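Saframycin Mx1 synthetase B (Legionella pneumophila subsp. pneumophila, PDB 3KXW) is an AMP-binding enzyme of the ANL clan that holds 5'-O-[(S)-(dodecanoyloxy)(hydroxy)phosphoryl]adenosine in its ligand pocket. Local coordinates at residues A[90-94]-A[169-174]; A[195-199]-A[332-336]. Numbering follows the deposited sequence.

Interaction 1 (A[90-94]-A[169-174]); sequences CIAVP and IAFLQY
I91 and V93 of strand 91-94 meet L172 and Y174 of the parallel strand 169-174 in an apolar layer on one face of the pair. I91 (chi1 m, chi2 t) sets CG2 3.7 Å from CG of L172 (m, t) and CD1 3.7 Å from CB of I169. V93 (t) brings CG2 to 3.9 Å from L172 CD1 and CG1 to 3.7 Å from Y174 CE2; the Y174 hydroxyl is held elsewhere, by N113. A92 lies on another face, its CB 3.9 Å from CB of F171, whose ring (chi1 p) turns away to meet F82 edge-to-face. The strand axes come within 4.3 Å at -19°. One parallel bridge fixes the register, A92 CA 4.4 Å from F171 CA: A92 N donates to A170 O (3.2 Å), and L172 N to A92 O (2.9 Å). Strand 91-94, whose I91 and V93 backbones pair with strand 67-71, is thus joined to the 169-174/184-188 hairpin of the AMP-binding enzyme. A170, with helical psi (-42°), and F171 form a classic beta bulge opposite V187. Beyond the bridge the strands part, and one water donates to P94 O (2.9 Å) and L172 O (3.0 Å) and accepts from Y174 N (3.0 Å).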
loop_
_atom_site.group_PDB
_atom_site.type_symbol
_atom_site.label_atom_id
_atom_site.label_comp_id
_atom_site.label_asym_id
_atom_site.label_seq_id
_atom_site.Cartn_x
_atom_site.Cartn_y
_atom_site.Cartn_z
ATOM N N CYS A 90 -10.181 21.735 -1.814
ATOM C CA CYS A 90 -9.189 21.581 -0.759
ATOM C C CYS A 90 -8.306 20.364 -1.036
ATOM O O CYS A 90 -8.701 19.457 -1.767
ATOM C CB CYS A 90 -9.875 21.449 0.611
ATOM S SG CYS A 90 -10.801 22.963 1.096
ATOM N N ILE A 91 -7.101 20.390 -0.478
ATOM C CA ILE A 91 -6.130 19.321 -0.653
ATOM C C ILE A 91 -6.353 18.282 0.458
ATOM O O ILE A 91 -6.108 18.557 1.624
ATOM C CB ILE A 91 -4.695 19.866 -0.623
ATOM C CG1 ILE A 91 -4.484 20.885 -1.759
ATOM C CG2 ILE A 91 -3.640 18.709 -0.682
ATOM C CD1 ILE A 91 -3.098 21.466 -1.804
ATOM N N ALA A 92 -6.827 17.093 0.093
ATOM C CA ALA A 92 -7.105 16.071 1.093
ATOM C C ALA A 92 -5.811 15.504 1.639
ATOM O O ALA A 92 -4.885 15.252 0.875
ATOM C CB ALA A 92 -7.980 14.945 0.498
ATOM N N VAL A 93 -5.752 15.291 2.956
ATOM C CA VAL A 93 -4.582 14.679 3.578
ATOM C C VAL A 93 -5.005 13.536 4.500
ATOM O O VAL A 93 -5.249 13.731 5.696
ATOM C CB VAL A 93 -3.709 15.713 4.377
ATOM C CG1 VAL A 93 -2.437 15.022 4.902
ATOM C CG2 VAL A 93 -3.357 16.936 3.497
ATOM N N PRO A 94 -5.101 12.329 3.938
ATOM C CA PRO A 94 -5.508 11.142 4.696
ATOM C C PRO A 94 -4.437 10.622 5.649
ATOM O O PRO A 94 -3.277 10.521 5.249
ATOM C CB PRO A 94 -5.729 10.082 3.605
ATOM C CG PRO A 94 -5.901 10.816 2.347
ATOM C CD PRO A 94 -5.023 12.059 2.497
ATOM N N ILE A 169 -3.440 20.924 -7.091
ATOM C CA ILE A 169 -3.246 19.728 -6.277
ATOM C C ILE A 169 -4.577 19.236 -5.708
ATOM O O ILE A 169 -5.353 20.034 -5.175
ATOM C CB ILE A 169 -2.246 20.027 -5.130
ATOM C CG1 ILE A 169 -0.938 20.571 -5.707
ATOM C CG2 ILE A 169 -2.035 18.805 -4.250
ATOM C CD1 ILE A 169 -0.378 19.787 -6.896
ATOM N N ALA A 170 -4.845 17.935 -5.845
ATOM C CA ALA A 170 -6.053 17.307 -5.341
ATOM C C ALA A 170 -5.854 16.707 -3.946
ATOM O O ALA A 170 -6.713 16.855 -3.069
ATOM C CB ALA A 170 -6.519 16.214 -6.321
ATOM N N PHE A 171 -4.717 16.049 -3.724
ATOM C CA PHE A 171 -4.466 15.454 -2.415
ATOM C C PHE A 171 -3.004 15.187 -2.178
ATOM O O PHE A 171 -2.222 15.159 -3.107
ATOM C CB PHE A 171 -5.266 14.156 -2.223
ATOM C CG PHE A 171 -4.877 13.034 -3.145
ATOM C CD1 PHE A 171 -4.097 11.966 -2.695
ATOM C CD2 PHE A 171 -5.347 13.005 -4.449
ATOM C CE1 PHE A 171 -3.764 10.890 -3.561
ATOM C CE2 PHE A 171 -5.015 11.938 -5.303
ATOM C CZ PHE A 171 -4.228 10.894 -4.850
ATOM N N LEU A 172 -2.635 15.024 -0.917
ATOM C CA LEU A 172 -1.289 14.611 -0.594
ATOM C C LEU A 172 -1.290 13.138 -0.252
ATOM O O LEU A 172 -2.060 12.716 0.595
ATOM C CB LEU A 172 -0.767 15.390 0.601
ATOM C CG LEU A 172 -0.668 16.900 0.444
ATOM C CD1 LEU A 172 0.023 17.527 1.673
ATOM C CD2 LEU A 172 0.058 17.279 -0.840
ATOM N N GLN A 173 -0.446 12.349 -0.899
ATOM C CA GLN A 173 -0.283 10.990 -0.422
ATOM C C GLN A 173 1.087 10.797 0.214
ATOM O O GLN A 173 2.125 10.936 -0.438
ATOM C CB GLN A 173 -0.596 9.932 -1.494
ATOM C CG GLN A 173 0.104 10.023 -2.829
ATOM C CD GLN A 173 -0.254 8.817 -3.768
ATOM O OE1 GLN A 173 -0.866 7.842 -3.323
ATOM N NE2 GLN A 173 0.110 8.905 -5.055
ATOM N N TYR A 174 1.073 10.503 1.505
ATOM C CA TYR A 174 2.312 10.308 2.243
ATOM C C TYR A 174 2.840 8.896 2.066
ATOM O O TYR A 174 2.093 7.927 2.193
ATOM C CB TYR A 174 2.104 10.662 3.719
ATOM C CG TYR A 174 2.136 12.148 3.919
ATOM C CD1 TYR A 174 3.323 12.793 4.193
ATOM C CD2 TYR A 174 0.991 12.912 3.797
ATOM C CE1 TYR A 174 3.371 14.153 4.361
ATOM C CE2 TYR A 174 1.027 14.280 3.965
ATOM C CZ TYR A 174 2.213 14.898 4.231
ATOM O OH TYR A 174 2.254 16.269 4.383
HETATM O O HOH W 1 -1.632 10.717 2.830
#

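Interaction 2 (A[195-199]-A[332-336]); sequences NLNKI and ATLLV. With 1ZZ (5'-O-[(S)-(dodecanoyloxy)(hydroxy)phosphoryl]adenosine), chain B.
This buried helix-to-turn contact, made by a side chain gripping backbone, forms part of the wall of the ligand pocket: residues 195-199 of helix 189-202 face 332-336, where a tight turn leads into strand 335-338. The closest CA pairs are N195 with T333 (6.5 Å) and I199 with L335 (6.7 Å), one helical turn apart, with I199 N bonded to N195 O at 2.8 Å. N195, chi1 near -151° and CB directed toward the turn, spends its amide on both polar backbone atoms of one residue: OD1 accepts from L335 N at 2.9 Å (angle 170°) and ND2 donates to L335 O at 3.2 Å. The carboxamide thereby pairs with the strand's first residue much as a neighbouring strand would; S408 also accepts from ND2, and Q381 also donates to L335 O. The chain just before it makes a classic gamma turn centred on T333 (phi/psi 71/-67°), closed by a weak bond from L334 N to A332 O, 2.8 Å. This turn places T333 CG2 3.4 Å from N195 CB and L334 CB 3.2 Å from N195 OD1, while T333 OG1 bonds to S408. L334 and L335 (both t, p) then pack on I199 (m, t): CD1 of I199 is 3.7 Å from L334 CD2, and its CG1 3.9 Å from L335 CB. All three line the acyl chain of 1ZZ, with L334 CD1 3.5 Å from C11, L335 CD1 3.8 Å from C7 and I199 CG2 3.8 Å from C3.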
loop_
_atom_site.group_PDB
_atom_site.type_symbol
_atom_site.label_atom_id
_atom_site.label_comp_id
_atom_site.label_asym_id
_atom_site.label_seq_id
_atom_site.Cartn_x
_atom_site.Cartn_y
_atom_site.Cartn_z
ATOM N N ASN A 195 -3.787 8.777 -14.328
ATOM C CA ASN A 195 -3.493 7.435 -13.834
ATOM C C ASN A 195 -4.716 6.538 -13.742
ATOM O O ASN A 195 -4.639 5.356 -14.065
ATOM C CB ASN A 195 -2.716 7.444 -12.518
ATOM C CG ASN A 195 -1.823 6.208 -12.385
ATOM O OD1 ASN A 195 -2.062 5.325 -11.568
ATOM N ND2 ASN A 195 -0.808 6.134 -13.237
ATOM N N LEU A 196 -5.845 7.099 -13.306
ATOM C CA LEU A 196 -7.097 6.352 -13.291
ATOM C C LEU A 196 -7.414 5.801 -14.667
ATOM O O LEU A 196 -7.912 4.707 -14.789
ATOM C CB LEU A 196 -8.286 7.203 -12.800
ATOM C CG LEU A 196 -8.189 7.779 -11.383
ATOM C CD1 LEU A 196 -9.456 8.490 -10.972
ATOM C CD2 LEU A 196 -7.733 6.749 -10.315
ATOM N N ASN A 197 -7.153 6.581 -15.702
ATOM C CA ASN A 197 -7.388 6.102 -17.062
ATOM C C ASN A 197 -6.410 4.990 -17.438
ATOM O O ASN A 197 -6.778 4.005 -18.090
ATOM C CB ASN A 197 -7.250 7.245 -18.070
ATOM C CG ASN A 197 -7.357 6.755 -19.513
ATOM O OD1 ASN A 197 -8.384 6.205 -19.914
ATOM N ND2 ASN A 197 -6.296 6.950 -20.289
ATOM N N LYS A 198 -5.161 5.154 -17.037
ATOM C CA LYS A 198 -4.165 4.136 -17.314
ATOM C C LYS A 198 -4.522 2.820 -16.611
ATOM O O LYS A 198 -4.386 1.746 -17.195
ATOM C CB LYS A 198 -2.776 4.606 -16.899
ATOM C CG LYS A 198 -2.151 5.568 -17.891
ATOM C CD LYS A 198 -0.911 6.214 -17.279
ATOM C CE LYS A 198 -0.030 6.861 -18.343
ATOM N NZ LYS A 198 -0.684 7.954 -19.104
ATOM N N ILE A 199 -4.995 2.912 -15.374
ATOM C CA ILE A 199 -5.413 1.731 -14.612
ATOM C C ILE A 199 -6.643 1.057 -15.234
ATOM O O ILE A 199 -6.653 -0.163 -15.470
ATOM C CB ILE A 199 -5.709 2.097 -13.131
ATOM C CG1 ILE A 199 -4.446 2.668 -12.464
ATOM C CG2 ILE A 199 -6.261 0.894 -12.356
ATOM C CD1 ILE A 199 -4.689 3.283 -11.078
ATOM N N ALA A 332 4.613 8.657 -8.904
ATOM C CA ALA A 332 4.058 8.562 -10.249
ATOM C C ALA A 332 2.550 8.306 -10.199
ATOM O O ALA A 332 1.966 7.731 -11.124
ATOM C CB ALA A 332 4.762 7.487 -11.048
ATOM N N THR A 333 1.935 8.786 -9.118
ATOM C CA THR A 333 0.532 8.589 -8.810
ATOM C C THR A 333 0.272 7.152 -8.404
ATOM O O THR A 333 -0.027 6.886 -7.249
ATOM C CB THR A 333 -0.414 9.076 -9.950
ATOM O OG1 THR A 333 -0.177 10.469 -10.178
ATOM C CG2 THR A 333 -1.825 8.918 -9.547
ATOM N N LEU A 334 0.417 6.213 -9.335
ATOM C CA LEU A 334 0.365 4.814 -8.928
ATOM C C LEU A 334 0.990 3.917 -9.969
ATOM O O LEU A 334 2.144 3.538 -9.834
ATOM C CB LEU A 334 -1.064 4.359 -8.636
ATOM C CG LEU A 334 -1.170 2.938 -8.050
ATOM C CD1 LEU A 334 -0.588 2.887 -6.642
ATOM C CD2 LEU A 334 -2.632 2.508 -8.056
ATOM N N LEU A 335 0.237 3.580 -11.005
ATOM C CA LEU A 335 0.638 2.475 -11.895
ATOM C C LEU A 335 1.648 2.906 -12.947
ATOM O O LEU A 335 1.370 3.833 -13.705
ATOM C CB LEU A 335 -0.609 1.889 -12.573
ATOM C CG LEU A 335 -0.406 0.783 -13.599
ATOM C CD1 LEU A 335 0.192 -0.499 -12.943
ATOM C CD2 LEU A 335 -1.734 0.494 -14.312
ATOM N N VAL A 336 2.786 2.201 -13.018
ATOM C CA VAL A 336 3.879 2.508 -13.960
ATOM C C VAL A 336 4.067 1.398 -14.988
ATOM O O VAL A 336 4.165 1.679 -16.182
ATOM C CB VAL A 336 5.216 2.775 -13.215
ATOM C CG1 VAL A 336 6.413 2.948 -14.190
ATOM C CG2 VAL A 336 5.066 4.018 -12.352
HETATM P P 1ZZ B . 4.617 3.389 -2.626
HETATM C C1 1ZZ B . -7.239 -1.704 -9.519
HETATM N N1 1ZZ B . 7.600 -1.580 -5.404
HETATM O O1 1ZZ B . 3.661 0.513 -3.821
HETATM C C2 1ZZ B . -5.874 -1.942 -8.861
HETATM N N2 1ZZ B . 6.052 -2.274 -6.861
HETATM O O2 1ZZ B . 3.393 2.834 -3.606
HETATM C C3 1ZZ B . -4.727 -1.325 -9.671
HETATM N N3 1ZZ B . 9.376 -3.456 -5.856
HETATM O O3 1ZZ B . 4.906 4.766 -2.971
HETATM C C4 1ZZ B . -3.464 -1.185 -8.809
HETATM N N4 1ZZ B . 8.592 -5.029 -7.506
HETATM O O4 1ZZ B . 4.117 3.274 -1.095
HETATM C C5 1ZZ B . -2.186 -1.003 -9.645
HETATM N N5 1ZZ B . 6.568 -4.861 -8.660
HETATM O O5 1ZZ B . 5.982 2.442 -2.768
HETATM C C6 1ZZ B . -0.983 -1.003 -8.691
HETATM O O6 1ZZ B . 7.368 0.104 -3.596
HETATM C C7 1ZZ B . 0.480 -0.997 -9.198
HETATM O O7 1ZZ B . 10.170 0.241 -4.373
HETATM C C8 1ZZ B . 1.634 -1.140 -8.185
HETATM O O8 1ZZ B . 9.323 2.404 -5.231
HETATM C C9 1ZZ B . 1.933 0.235 -7.566
HETATM C C10 1ZZ B . 2.495 0.176 -6.126
HETATM C C11 1ZZ B . 2.482 1.618 -5.542
HETATM C C12 1ZZ B . 3.600 1.732 -4.489
HETATM C C13 1ZZ B . 6.563 2.186 -4.028
HETATM C C14 1ZZ B . 7.667 1.341 -3.879
HETATM C C15 1ZZ B . 8.584 1.293 -5.155
HETATM C C16 1ZZ B . 9.274 0.173 -5.032
HETATM C C17 1ZZ B . 8.243 -0.712 -4.523
HETATM C C18 1ZZ B . 6.292 -1.359 -5.999
HETATM C C19 1ZZ B . 7.223 -3.202 -6.843
HETATM C C20 1ZZ B . 8.133 -2.754 -6.028
HETATM C C21 1ZZ B . 9.590 -4.565 -6.522
HETATM C C22 1ZZ B . 7.525 -4.434 -7.670
#

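Interactions 1 and 2 follow one another along the chain, with centres about 16 Å apart, and meet directly: Q173, whose CB points away from 90-94, extends NE2 to 3.0 Å from T333 O, a probable hydrogen bond. Strand 169-174 is thus tied to the turn that precedes strand 335-338. Helix 220-233 spans both contacts: F171 touches its L223 and I224, I199 touches T229, and Q173 and L334 both reach D220. Their relation to the bound 1ZZ differs. Residues I199, L334 and L335 of interaction 2 belong to its pocket, whereas the single-bridge strand pairing of interaction 1 stands back, the Y174 side chain being about 9 Å from the ligand.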